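Long-range contacts in GH5 (Bacteroidetes bacterium AC2a, PDB 4YHE), which probably hydrolyses the beta-1,4-glucosidic bonds of cellulose, as a family 5 glycoside hydrolase built on a (beta/alpha)8 barrel: residues Tyr243-Tyr248 against Asp263-Val268; Gly250-Asn255 against Gly297-Ala302; Phe293-Ala298 against Leu329-Gly334; Tyr312-Ile317 against Arg362-Ser367. One frame throughout, in Å; residues are numbered along the deposited sequence.

Interaction 1. Residues Tyr243-Tyr248 against Asp263-Val268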
loop_
_atom_site.group_PDB
_atom_site.type_symbol
_atom_site.label_atom_id
_atom_site.label_comp_id
_atom_site.label_asym_id
_atom_site.label_seq_id
_atom_site.Cartn_x
_atom_site.Cartn_y
_atom_site.Cartn_z
ATOM N N TYR A 243 8.866 -3.401 2.782
ATOM C CA TYR A 243 10.019 -2.594 3.207
ATOM C C TYR A 243 11.241 -3.517 3.482
ATOM O O TYR A 243 12.050 -3.292 4.398
ATOM C CB TYR A 243 9.659 -1.767 4.422
ATOM C CG TYR A 243 8.491 -0.847 4.214
ATOM C CD1 TYR A 243 8.679 0.441 3.737
ATOM C CD2 TYR A 243 7.183 -1.264 4.484
ATOM C CE1 TYR A 243 7.612 1.314 3.550
ATOM C CE2 TYR A 243 6.109 -0.399 4.302
ATOM C CZ TYR A 243 6.332 0.875 3.811
ATOM O OH TYR A 243 5.306 1.752 3.658
ATOM N N ASP A 244 11.400 -4.521 2.626
ATOM C CA ASP A 244 12.378 -5.589 2.830
ATOM C C ASP A 244 13.734 -5.264 2.204
ATOM O O ASP A 244 13.771 -4.704 1.093
ATOM C CB ASP A 244 11.873 -6.905 2.212
ATOM C CG ASP A 244 10.577 -7.416 2.842
ATOM O OD1 ASP A 244 10.480 -7.454 4.074
ATOM O OD2 ASP A 244 9.633 -7.767 2.084
ATOM N N PRO A 245 14.844 -5.620 2.890
ATOM C CA PRO A 245 14.819 -6.133 4.272
ATOM C C PRO A 245 14.723 -4.979 5.260
ATOM O O PRO A 245 15.348 -3.952 5.079
ATOM C CB PRO A 245 16.164 -6.861 4.399
ATOM C CG PRO A 245 17.070 -6.103 3.485
ATOM C CD PRO A 245 16.225 -5.519 2.380
ATOM N N TRP A 246 13.972 -5.163 6.332
ATOM C CA TRP A 246 13.606 -4.059 7.166
ATOM C C TRP A 246 14.795 -3.314 7.731
ATOM O O TRP A 246 14.770 -2.088 7.802
ATOM C CB TRP A 246 12.698 -4.546 8.337
ATOM C CG TRP A 246 12.344 -3.421 9.245
ATOM C CD1 TRP A 246 12.820 -3.202 10.494
ATOM C CD2 TRP A 246 11.467 -2.326 8.957
ATOM N NE1 TRP A 246 12.308 -2.060 10.999
ATOM C CE2 TRP A 246 11.455 -1.504 10.091
ATOM C CE3 TRP A 246 10.692 -1.969 7.858
ATOM C CZ2 TRP A 246 10.695 -0.352 10.164
ATOM C CZ3 TRP A 246 9.915 -0.824 7.933
ATOM C CH2 TRP A 246 9.942 -0.018 9.068
ATOM N N ASP A 247 15.848 -4.024 8.157
ATOM C CA ASP A 247 16.965 -3.325 8.806
ATOM C C ASP A 247 17.906 -2.551 7.817
ATOM O O ASP A 247 18.824 -1.829 8.235
ATOM C CB ASP A 247 17.710 -4.259 9.727
ATOM C CG ASP A 247 16.949 -4.502 11.041
ATOM O OD1 ASP A 247 16.155 -3.632 11.448
ATOM O OD2 ASP A 247 17.158 -5.593 11.612
ATOM N N TYR A 248 17.629 -2.704 6.535
ATOM C CA TYR A 248 18.140 -1.782 5.513
ATOM C C TYR A 248 17.143 -0.673 5.171
ATOM O O TYR A 248 17.447 0.522 5.325
ATOM C CB TYR A 248 18.539 -2.524 4.236
ATOM C CG TYR A 248 18.874 -1.521 3.165
ATOM C CD1 TYR A 248 20.006 -0.721 3.272
ATOM C CD2 TYR A 248 17.994 -1.288 2.126
ATOM C CE1 TYR A 248 20.274 0.268 2.325
ATOM C CE2 TYR A 248 18.245 -0.313 1.166
ATOM C CZ TYR A 248 19.370 0.487 1.279
ATOM O OH TYR A 248 19.628 1.476 0.316
ATOM N N ASP A 263 28.170 -2.802 4.260
ATOM C CA ASP A 263 27.352 -2.565 5.472
ATOM C C ASP A 263 25.924 -3.029 5.165
ATOM O O ASP A 263 25.013 -2.213 4.998
ATOM C CB ASP A 263 27.392 -1.094 5.839
ATOM C CG ASP A 263 26.574 -0.759 7.068
ATOM O OD1 ASP A 263 26.606 -1.540 8.025
ATOM O OD2 ASP A 263 25.914 0.307 7.056
ATOM N N VAL A 264 25.744 -4.345 5.130
ATOM C CA VAL A 264 24.526 -4.953 4.613
ATOM C C VAL A 264 23.868 -5.841 5.630
ATOM O O VAL A 264 24.557 -6.380 6.490
ATOM C CB VAL A 264 24.807 -5.807 3.365
ATOM C CG1 VAL A 264 25.242 -4.924 2.200
ATOM C CG2 VAL A 264 25.822 -6.904 3.659
ATOM N N VAL A 265 22.553 -6.029 5.498
ATOM C CA VAL A 265 21.834 -7.062 6.242
ATOM C C VAL A 265 22.434 -8.413 5.838
ATOM O O VAL A 265 22.457 -8.757 4.635
ATOM C CB VAL A 265 20.306 -7.069 5.968
ATOM C CG1 VAL A 265 19.643 -8.273 6.642
ATOM C CG2 VAL A 265 19.625 -5.773 6.410
ATOM N N PRO A 266 22.974 -9.172 6.807
ATOM C CA PRO A 266 23.703 -10.378 6.386
ATOM C C PRO A 266 22.886 -11.386 5.609
ATOM O O PRO A 266 21.841 -11.827 6.049
ATOM C CB PRO A 266 24.193 -10.982 7.720
ATOM C CG PRO A 266 24.397 -9.794 8.569
ATOM C CD PRO A 266 23.198 -8.910 8.241
ATOM N N GLY A 267 23.371 -11.698 4.417
ATOM C CA GLY A 267 22.759 -12.678 3.557
ATOM C C GLY A 267 21.420 -12.328 2.955
ATOM O O GLY A 267 20.751 -13.217 2.443
ATOM N N VAL A 268 21.011 -11.061 3.012
ATOM C CA VAL A 268 19.714 -10.684 2.460
ATOM C C VAL A 268 19.880 -9.554 1.440
ATOM O O VAL A 268 20.064 -8.391 1.800
ATOM C CB VAL A 268 18.722 -10.233 3.540
ATOM C CG1 VAL A 268 17.358 -10.019 2.893
ATOM C CG2 VAL A 268 18.627 -11.269 4.670
#
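Two partners grip OD2 of D263: the backbone N of N255 and the guanidinium of R389, which adds a salt bridge. An aspartate suits this spot because one carboxylate oxygen can take both a peptide N-H and a charged donor. Beyond it the chain from D263 to V268 meets Y243-Y248 by van der Waals packing, without a hydrogen bond across. V265 buries the most surface here. Its CG1 is anti to the backbone N, while CG2 enters the corner where the short helix 246-249 begins, 3.9 Å from P245 CG and 3.7 Å from Y248 N. P245 follows a cis peptide and holds the N-cap position, and its O accepts the N-H of Y248 at 3.0 Å. This corner belongs to the loop that leaves the carboxyl end of barrel strand 236-242 and later feeds helix 270-285. V265 and V268 frame a type II turn, closed by V268 N to V265 O at 3.2 Å; P266 supplies the fixed phi of its second position and G267 the positive phi of its third. The turn presents V268 CG1 to P245 CB, 3.7 Å away, so two beta-branched side chains slide past one rigid ring. Y248 gives this packing its CB; the ring, anti to the backbone N (chi1 172°), leads off to R301 in a cation-pi contact and to the edge-to-face partner Y313.

Interaction 2. Residues Gly250-Asn255 against Gly297-Ala302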
loop_
_atom_site.group_PDB
_atom_site.type_symbol
_atom_site.label_atom_id
_atom_site.label_comp_id
_atom_site.label_asym_id
_atom_site.label_seq_id
_atom_site.Cartn_x
_atom_site.Cartn_y
_atom_site.Cartn_z
ATOM N N GLY A 250 13.930 0.164 6.289
ATOM C CA GLY A 250 13.064 0.790 7.242
ATOM C C GLY A 250 13.756 1.368 8.459
ATOM O O GLY A 250 13.658 2.570 8.713
ATOM N N SER A 251 14.478 0.531 9.202
ATOM C CA SER A 251 15.184 1.025 10.406
ATOM C C SER A 251 16.501 1.672 10.057
ATOM O O SER A 251 17.007 2.453 10.840
ATOM C CB SER A 251 15.411 -0.076 11.433
ATOM O OG SER A 251 16.327 -1.021 10.932
ATOM N N ALA A 252 17.072 1.337 8.895
ATOM C CA ALA A 252 18.387 1.840 8.481
ATOM C C ALA A 252 19.504 1.559 9.482
ATOM O O ALA A 252 20.396 2.385 9.664
ATOM C CB ALA A 252 18.322 3.340 8.212
ATOM N N LYS A 253 19.444 0.410 10.162
ATOM C CA LYS A 253 20.577 -0.038 10.916
ATOM C C LYS A 253 21.754 -0.303 9.992
ATOM O O LYS A 253 22.920 -0.096 10.383
ATOM C CB LYS A 253 20.258 -1.317 11.653
ATOM C CG LYS A 253 19.372 -1.103 12.862
ATOM C CD LYS A 253 19.012 -2.433 13.447
ATOM C CE LYS A 253 17.864 -2.339 14.413
ATOM N NZ LYS A 253 18.197 -1.588 15.626
ATOM N N TYR A 254 21.454 -0.797 8.797
ATOM C CA TYR A 254 22.448 -0.971 7.759
ATOM C C TYR A 254 22.184 0.034 6.635
ATOM O O TYR A 254 21.035 0.284 6.279
ATOM C CB TYR A 254 22.365 -2.388 7.206
ATOM C CG TYR A 254 22.619 -3.464 8.245
ATOM C CD1 TYR A 254 21.580 -3.942 9.050
ATOM C CD2 TYR A 254 23.897 -3.979 8.447
ATOM C CE1 TYR A 254 21.796 -4.927 10.004
ATOM C CE2 TYR A 254 24.133 -4.968 9.397
ATOM C CZ TYR A 254 23.070 -5.438 10.179
ATOM O OH TYR A 254 23.300 -6.393 11.154
ATOM N N ASN A 255 23.241 0.550 6.014
ATOM C CA ASN A 255 23.051 1.578 5.016
ATOM C C ASN A 255 23.563 1.248 3.625
ATOM O O ASN A 255 23.629 2.123 2.779
ATOM C CB ASN A 255 23.604 2.904 5.561
ATOM C CG ASN A 255 22.698 3.484 6.622
ATOM O OD1 ASN A 255 21.602 3.933 6.323
ATOM N ND2 ASN A 255 23.109 3.385 7.872
ATOM N N GLY A 297 9.169 0.902 -0.107
ATOM C CA GLY A 297 10.156 1.951 -0.074
ATOM C C GLY A 297 11.341 1.637 0.787
ATOM O O GLY A 297 11.428 0.561 1.397
ATOM N N ALA A 298 12.240 2.603 0.813
ATOM C CA ALA A 298 13.438 2.607 1.632
ATOM C C ALA A 298 13.714 4.054 1.990
ATOM O O ALA A 298 13.631 4.972 1.122
ATOM C CB ALA A 298 14.629 2.023 0.875
ATOM N N VAL A 299 14.133 4.267 3.229
ATOM C CA VAL A 299 14.427 5.605 3.690
ATOM C C VAL A 299 15.637 6.264 3.036
ATOM O O VAL A 299 16.532 5.613 2.487
ATOM C CB VAL A 299 14.557 5.692 5.220
ATOM C CG1 VAL A 299 13.251 5.231 5.865
ATOM C CG2 VAL A 299 15.777 4.936 5.748
ATOM N N ARG A 300 15.635 7.585 3.101
ATOM C CA ARG A 300 16.701 8.414 2.585
ATOM C C ARG A 300 17.948 8.283 3.462
ATOM O O ARG A 300 17.863 8.004 4.667
ATOM C CB ARG A 300 16.240 9.882 2.559
ATOM C CG ARG A 300 17.191 10.843 1.834
ATOM C CD ARG A 300 16.665 12.264 1.800
ATOM N NE ARG A 300 16.690 12.931 3.099
ATOM C CZ ARG A 300 17.772 13.522 3.616
ATOM N NH1 ARG A 300 18.945 13.481 2.986
ATOM N NH2 ARG A 300 17.678 14.140 4.769
ATOM N N ARG A 301 19.100 8.538 2.860
ATOM C CA ARG A 301 20.370 8.499 3.584
ATOM C C ARG A 301 21.083 9.841 3.600
ATOM O O ARG A 301 21.024 10.592 2.613
ATOM C CB ARG A 301 21.293 7.464 2.934
ATOM C CG ARG A 301 20.612 6.159 2.608
ATOM C CD ARG A 301 20.186 5.375 3.841
ATOM N NE ARG A 301 18.975 4.604 3.555
ATOM C CZ ARG A 301 18.690 3.385 4.014
ATOM N NH1 ARG A 301 19.520 2.723 4.810
ATOM N NH2 ARG A 301 17.549 2.817 3.664
ATOM N N ALA A 302 21.835 10.107 4.666
ATOM C CA ALA A 302 22.600 11.381 4.756
ATOM C C ALA A 302 23.823 11.469 3.817
ATOM O O ALA A 302 24.069 12.492 3.169
ATOM C CB ALA A 302 22.985 11.661 6.205
#
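Neither segment is regular, and the two backbones spread as they run: CA of G250 lies 5.9 Å from CA of A298, whereas CA of N255 and CA of R301 are 7.6 Å apart. A252 breaks from the preceding helix with a positive phi of 56°. Across this widening gap stretches R301, its chain bent at chi2 and chi3. NH1 donates to N255 OD1 at 2.8 Å, a fairly straight bond (154°) lying near the guanidinium plane, although NH1 itself stands above the amide plane of N255. A weak second bond joins NH1 to Y254 O. Both segments are connections on the carboxyl-end side of the TIM barrel, one running toward helix 270-285, the other joining strand 291-296 to helix 304-323, and the long arginine suits a place between them because its planar head has donors to share. NE turns back to its own segment, meeting V299 O at 2.9 Å and so helping to fix the rotation of the head. V299 CG2 lies over one face of that head, 3.3 Å above its plane and toward the rim. The same CG2 touches A252 CB at 3.9 Å, where a small methyl fits close against R301 NH1. At the root of R301, the backbone N is taken by E307 OE1 of helix 304-323.

Interaction 3. Residues Phe293-Ala298 against Leu329-Gly334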
loop_
_atom_site.group_PDB
_atom_site.type_symbol
_atom_site.label_atom_id
_atom_site.label_comp_id
_atom_site.label_asym_id
_atom_site.label_seq_id
_atom_site.Cartn_x
_atom_site.Cartn_y
_atom_site.Cartn_z
ATOM N N PHE A 293 1.953 -3.653 -5.019
ATOM C CA PHE A 293 2.499 -3.164 -3.774
ATOM C C PHE A 293 1.777 -1.860 -3.415
ATOM O O PHE A 293 2.063 -0.806 -3.968
ATOM C CB PHE A 293 4.030 -3.044 -3.823
ATOM C CG PHE A 293 4.733 -4.375 -3.737
ATOM C CD1 PHE A 293 4.996 -5.104 -4.889
ATOM C CD2 PHE A 293 5.090 -4.922 -2.499
ATOM C CE1 PHE A 293 5.617 -6.344 -4.815
ATOM C CE2 PHE A 293 5.668 -6.183 -2.406
ATOM C CZ PHE A 293 5.935 -6.906 -3.578
ATOM N N GLY A 294 0.848 -1.953 -2.454
ATOM C CA GLY A 294 0.209 -0.783 -1.876
ATOM C C GLY A 294 1.206 0.181 -1.262
ATOM O O GLY A 294 0.985 1.385 -1.259
ATOM N N GLU A 295 2.281 -0.376 -0.712
ATOM C CA GLU A 295 3.399 0.366 -0.159
ATOM C C GLU A 295 4.690 -0.330 -0.407
ATOM O O GLU A 295 4.784 -1.554 -0.219
ATOM C CB GLU A 295 3.263 0.504 1.364
ATOM C CG GLU A 295 2.035 1.233 1.798
ATOM C CD GLU A 295 1.847 1.278 3.324
ATOM O OE1 GLU A 295 2.833 1.113 4.058
ATOM O OE2 GLU A 295 0.704 1.493 3.736
ATOM N N PHE A 296 5.697 0.422 -0.856
ATOM C CA PHE A 296 7.080 -0.028 -0.777
ATOM C C PHE A 296 7.958 1.161 -0.540
ATOM O O PHE A 296 7.562 2.300 -0.753
ATOM C CB PHE A 296 7.543 -0.819 -2.036
ATOM C CG PHE A 296 7.917 0.075 -3.199
ATOM C CD1 PHE A 296 6.923 0.692 -3.943
ATOM C CD2 PHE A 296 9.242 0.339 -3.496
ATOM C CE1 PHE A 296 7.242 1.536 -5.016
ATOM C CE2 PHE A 296 9.587 1.180 -4.575
ATOM C CZ PHE A 296 8.574 1.785 -5.329
ATOM N N GLY A 297 9.169 0.902 -0.107
ATOM C CA GLY A 297 10.156 1.951 -0.074
ATOM C C GLY A 297 11.341 1.637 0.787
ATOM O O GLY A 297 11.428 0.561 1.397
ATOM N N ALA A 298 12.240 2.603 0.813
ATOM C CA ALA A 298 13.438 2.607 1.632
ATOM C C ALA A 298 13.714 4.054 1.990
ATOM O O ALA A 298 13.631 4.972 1.122
ATOM C CB ALA A 298 14.629 2.023 0.875
ATOM N N LEU A 329 3.365 1.213 -5.270
ATOM C CA LEU A 329 3.207 2.583 -4.849
ATOM C C LEU A 329 4.162 2.916 -3.698
ATOM O O LEU A 329 4.139 2.281 -2.624
ATOM C CB LEU A 329 1.739 2.886 -4.517
ATOM C CG LEU A 329 0.804 2.741 -5.730
ATOM C CD1 LEU A 329 0.195 1.356 -5.863
ATOM C CD2 LEU A 329 -0.279 3.793 -5.651
ATOM N N TYR A 330 5.019 3.895 -3.956
ATOM C CA TYR A 330 6.026 4.346 -3.032
ATOM C C TYR A 330 5.382 5.002 -1.787
ATOM O O TYR A 330 4.436 5.775 -1.900
ATOM C CB TYR A 330 7.014 5.302 -3.723
ATOM C CG TYR A 330 7.989 5.885 -2.734
ATOM C CD1 TYR A 330 9.028 5.109 -2.219
ATOM C CD2 TYR A 330 7.843 7.146 -2.279
ATOM C CE1 TYR A 330 9.907 5.590 -1.293
ATOM C CE2 TYR A 330 8.724 7.644 -1.322
ATOM C CZ TYR A 330 9.746 6.864 -0.830
ATOM O OH TYR A 330 10.618 7.373 0.115
ATOM N N TRP A 331 5.866 4.634 -0.608
ATOM C CA TRP A 331 5.387 5.266 0.633
ATOM C C TRP A 331 6.070 6.599 0.895
ATOM O O TRP A 331 7.271 6.659 1.171
ATOM C CB TRP A 331 5.590 4.332 1.825
ATOM C CG TRP A 331 5.065 4.960 3.085
ATOM C CD1 TRP A 331 5.806 5.468 4.100
ATOM C CD2 TRP A 331 3.694 5.112 3.466
ATOM N NE1 TRP A 331 4.979 5.966 5.094
ATOM C CE2 TRP A 331 3.678 5.771 4.717
ATOM C CE3 TRP A 331 2.478 4.787 2.864
ATOM C CZ2 TRP A 331 2.476 6.089 5.391
ATOM C CZ3 TRP A 331 1.288 5.099 3.536
ATOM C CH2 TRP A 331 1.304 5.755 4.784
ATOM N N ASP A 332 5.303 7.674 0.797
ATOM C CA ASP A 332 5.781 9.030 1.085
ATOM C C ASP A 332 5.008 9.618 2.264
ATOM O O ASP A 332 3.836 9.901 2.162
ATOM C CB ASP A 332 5.600 9.924 -0.135
ATOM C CG ASP A 332 6.279 11.277 0.018
ATOM O OD1 ASP A 332 6.085 11.913 1.097
ATOM O OD2 ASP A 332 7.002 11.720 -0.955
ATOM N N ASN A 333 5.708 9.819 3.367
ATOM C CA ASN A 333 5.099 10.390 4.558
ATOM C C ASN A 333 5.395 11.878 4.737
ATOM O O ASN A 333 5.082 12.457 5.795
ATOM C CB ASN A 333 5.504 9.597 5.799
ATOM C CG ASN A 333 7.010 9.663 6.086
ATOM O OD1 ASN A 333 7.778 10.339 5.378
ATOM N ND2 ASN A 333 7.435 8.962 7.147
ATOM N N GLY A 334 5.995 12.510 3.714
ATOM C CA GLY A 334 6.390 13.899 3.836
ATOM C C GLY A 334 7.618 14.242 4.698
ATOM O O GLY A 334 8.095 15.365 4.643
#
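L329 lies within the last strand, 327-332, of the (beta/alpha)8 barrel, parallel to strand 291-296 and joined to it through helix 304-323 in a beta-alpha-beta crossover. Its N donates to F293 O at 2.7 Å, nearly along the C=O axis, and its O receives F296 N at 3.0 Å; between these two bonds the neighbouring chain turns a corner at G294 and E295. Y330 forms the parallel bridge with F296. The two side chains cross at about a right angle, F296 CE1 4.0 Å from Y330 CB, and the tyrosine ring runs along G297, where a CB would collide with Y330 CE1. Y330 OH bonds to F343 O. W331 N closes the pairing on F296 O at 2.9 Å (165°). Its indole lies alongside the extended E295, CE3 3.6 Å from E295 CD, with carboxylate and ring planes tilted 29° to each other and E295 OE1 over one face, toward the rim. E295 ends the seventh strand, where family 5 glycoside hydrolases carry their nucleophilic glutamate; Y243 and R59 hold its oxygens and would probably favour the charged form. D332 makes an Asx turn, suited to an aspartate: its OD1, which also meets H348, takes the N-H of G334 at 2.7 Å, nearly along the C-O axis.

Interaction 4. Residues Tyr312-Ile317 against Arg362-Ser367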
loop_
_atom_site.group_PDB
_atom_site.type_symbol
_atom_site.label_atom_id
_atom_site.label_comp_id
_atom_site.label_asym_id
_atom_site.label_seq_id
_atom_site.Cartn_x
_atom_site.Cartn_y
_atom_site.Cartn_z
ATOM N N TYR A 312 20.001 2.393 -6.231
ATOM C CA TYR A 312 20.236 1.038 -6.746
ATOM C C TYR A 312 19.131 0.097 -6.312
ATOM O O TYR A 312 18.580 -0.618 -7.104
ATOM C CB TYR A 312 21.607 0.491 -6.299
ATOM C CG TYR A 312 21.808 -0.956 -6.631
ATOM C CD1 TYR A 312 21.988 -1.363 -7.963
ATOM C CD2 TYR A 312 21.823 -1.936 -5.639
ATOM C CE1 TYR A 312 22.147 -2.688 -8.286
ATOM C CE2 TYR A 312 22.018 -3.269 -5.958
ATOM C CZ TYR A 312 22.176 -3.639 -7.291
ATOM O OH TYR A 312 22.355 -4.933 -7.654
ATOM N N TYR A 313 18.793 0.118 -5.029
ATOM C CA TYR A 313 17.668 -0.679 -4.552
ATOM C C TYR A 313 16.380 -0.424 -5.331
ATOM O O TYR A 313 15.745 -1.366 -5.782
ATOM C CB TYR A 313 17.529 -0.409 -3.063
ATOM C CG TYR A 313 16.352 -1.001 -2.349
ATOM C CD1 TYR A 313 16.385 -2.313 -1.861
ATOM C CD2 TYR A 313 15.247 -0.234 -2.058
ATOM C CE1 TYR A 313 15.333 -2.831 -1.114
ATOM C CE2 TYR A 313 14.190 -0.746 -1.318
ATOM C CZ TYR A 313 14.231 -2.041 -0.856
ATOM O OH TYR A 313 13.190 -2.530 -0.118
ATOM N N PHE A 314 16.019 0.847 -5.558
ATOM C CA PHE A 314 14.845 1.174 -6.288
ATOM C C PHE A 314 14.948 0.678 -7.747
ATOM O O PHE A 314 14.038 0.078 -8.258
ATOM C CB PHE A 314 14.585 2.695 -6.262
ATOM C CG PHE A 314 14.181 3.264 -4.887
ATOM C CD1 PHE A 314 13.505 2.515 -3.955
ATOM C CD2 PHE A 314 14.479 4.566 -4.575
ATOM C CE1 PHE A 314 13.143 3.056 -2.725
ATOM C CE2 PHE A 314 14.100 5.129 -3.378
ATOM C CZ PHE A 314 13.430 4.370 -2.445
ATOM N N ARG A 315 16.058 0.950 -8.418
ATOM C CA ARG A 315 16.159 0.498 -9.790
ATOM C C ARG A 315 15.977 -0.997 -9.888
ATOM O O ARG A 315 15.195 -1.488 -10.687
ATOM C CB ARG A 315 17.496 0.876 -10.392
ATOM C CG ARG A 315 17.690 2.346 -10.610
ATOM C CD ARG A 315 18.837 2.572 -11.612
ATOM N NE ARG A 315 20.130 2.053 -11.120
ATOM C CZ ARG A 315 20.893 2.648 -10.207
ATOM N NH1 ARG A 315 20.523 3.805 -9.663
ATOM N NH2 ARG A 315 22.041 2.087 -9.842
ATOM N N TYR A 316 16.689 -1.723 -9.052
ATOM C CA TYR A 316 16.661 -3.188 -9.116
ATOM C C TYR A 316 15.268 -3.760 -8.804
ATOM O O TYR A 316 14.715 -4.534 -9.586
ATOM C CB TYR A 316 17.704 -3.767 -8.172
ATOM C CG TYR A 316 17.979 -5.232 -8.396
ATOM C CD1 TYR A 316 18.951 -5.643 -9.320
ATOM C CD2 TYR A 316 17.271 -6.218 -7.716
ATOM C CE1 TYR A 316 19.164 -6.977 -9.580
ATOM C CE2 TYR A 316 17.505 -7.575 -7.955
ATOM C CZ TYR A 316 18.473 -7.942 -8.880
ATOM O OH TYR A 316 18.751 -9.264 -9.124
ATOM N N ILE A 317 14.695 -3.416 -7.642
ATOM C CA ILE A 317 13.423 -4.023 -7.274
ATOM C C ILE A 317 12.256 -3.617 -8.193
ATOM O O ILE A 317 11.392 -4.439 -8.493
ATOM C CB ILE A 317 13.058 -3.801 -5.782
ATOM C CG1 ILE A 317 12.620 -2.374 -5.499
ATOM C CG2 ILE A 317 14.220 -4.251 -4.886
ATOM C CD1 ILE A 317 12.251 -2.145 -4.033
ATOM N N ARG A 362 12.916 9.349 -9.865
ATOM C CA ARG A 362 13.403 8.957 -11.191
ATOM C C ARG A 362 13.928 7.511 -11.200
ATOM O O ARG A 362 13.612 6.758 -12.129
ATOM C CB ARG A 362 14.473 9.938 -11.656
ATOM C CG ARG A 362 13.977 11.353 -11.944
ATOM C CD ARG A 362 13.603 11.567 -13.426
ATOM N NE ARG A 362 12.568 10.654 -13.871
ATOM C CZ ARG A 362 11.265 10.761 -13.626
ATOM N NH1 ARG A 362 10.769 11.781 -12.950
ATOM N NH2 ARG A 362 10.435 9.829 -14.050
ATOM N N ALA A 363 14.700 7.116 -10.177
ATOM C CA ALA A 363 15.192 5.748 -10.082
ATOM C C ALA A 363 14.057 4.734 -10.175
ATOM O O ALA A 363 14.098 3.784 -10.984
ATOM C CB ALA A 363 16.018 5.549 -8.840
ATOM N N MET A 364 12.997 4.937 -9.380
ATOM C CA MET A 364 11.932 3.977 -9.324
ATOM C C MET A 364 11.071 3.979 -10.603
ATOM O O MET A 364 10.862 2.919 -11.223
ATOM C CB MET A 364 11.113 4.170 -8.015
ATOM C CG MET A 364 10.512 5.533 -7.790
ATOM S SD MET A 364 9.678 5.623 -6.149
ATOM C CE MET A 364 11.010 5.517 -5.030
ATOM N N ILE A 365 10.631 5.158 -11.046
ATOM C CA ILE A 365 9.713 5.232 -12.160
ATOM C C ILE A 365 10.467 4.809 -13.429
ATOM O O ILE A 365 9.988 3.986 -14.154
ATOM C CB ILE A 365 9.148 6.642 -12.327
ATOM C CG1 ILE A 365 8.245 6.970 -11.135
ATOM C CG2 ILE A 365 8.376 6.815 -13.631
ATOM C CD1 ILE A 365 7.809 8.412 -11.109
ATOM N N ASP A 366 11.646 5.349 -13.648
ATOM C CA ASP A 366 12.314 5.116 -14.951
ATOM C C ASP A 366 12.769 3.650 -15.098
ATOM O O ASP A 366 12.787 3.115 -16.206
ATOM C CB ASP A 366 13.474 6.050 -15.132
ATOM C CG ASP A 366 13.044 7.485 -15.256
ATOM O OD1 ASP A 366 11.872 7.746 -15.511
ATOM O OD2 ASP A 366 13.893 8.363 -15.126
ATOM N N SER A 367 13.072 2.981 -13.982
ATOM C CA SER A 367 13.437 1.580 -14.051
ATOM C C SER A 367 12.223 0.702 -14.401
ATOM O O SER A 367 12.317 -0.153 -15.285
ATOM C CB SER A 367 14.124 1.128 -12.774
ATOM O OG SER A 367 14.687 -0.162 -12.927
#
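Two helices from the outer layer of the (beta/alpha)8 barrel, 304-323 and 357-369, pack here almost parallel: the short segments cross at -17° with axes 7.7 Å apart. A363 suits so close an approach, since its methyl sits between F314 and R315, 4.1 Å from F314 CB and 4.0 Å from R315 CG. Toward the barrel, F314 and M364 run side by side in the same direction. M364 starts from the crowded position between its backbone N and carbonyl carbon (chi1 57°) and bends at chi3, which brings CE over the middle of the phenyl face, 3.5 Å from the centroid of the F314 ring. The sulfur stands further back, so this Met-aromatic contact is led by a CH-pi methyl; the flexible thioether allows that fit. Near the other flank, S367 OG, anti to its backbone N, donates to R315 O at 2.7 Å, in the carbonyl plane and on a lone pair. A small hydroxyl suits a helix face here, reaching a carbonyl of the adjoining helix while also bonding to Y375 OH. Helix 377-382 packs on S367 and on Y312 and Y316, helix 270-285 receives Y316 and I317, and strand 327-332 lies inward, its Y330 meeting the M364 methyl.

The four contacts form a chain from the barrel's outer layer to its catalytic end. The centre of interaction 3 lies about 7 Å from the centre of the chain, the deepest of the four, and this contact carries E295, the probable nucleophile. Y243 of interaction 1 reaches it through Y243 OH to E295 OE1, 2.6 Å, although the centres of the two contacts are about 17 Å apart. Interactions 1 and 2 adjoin, about 10 Å between centres, tied by R301 NH2 to Y248 O at 2.8 Å. Interaction 4 backs the others: Y313 OH meets D244 O of interaction 1 at 2.6 Å, and A298, shared by interactions 2 and 3, packs its CB 3.6 Å from Y313 CE2.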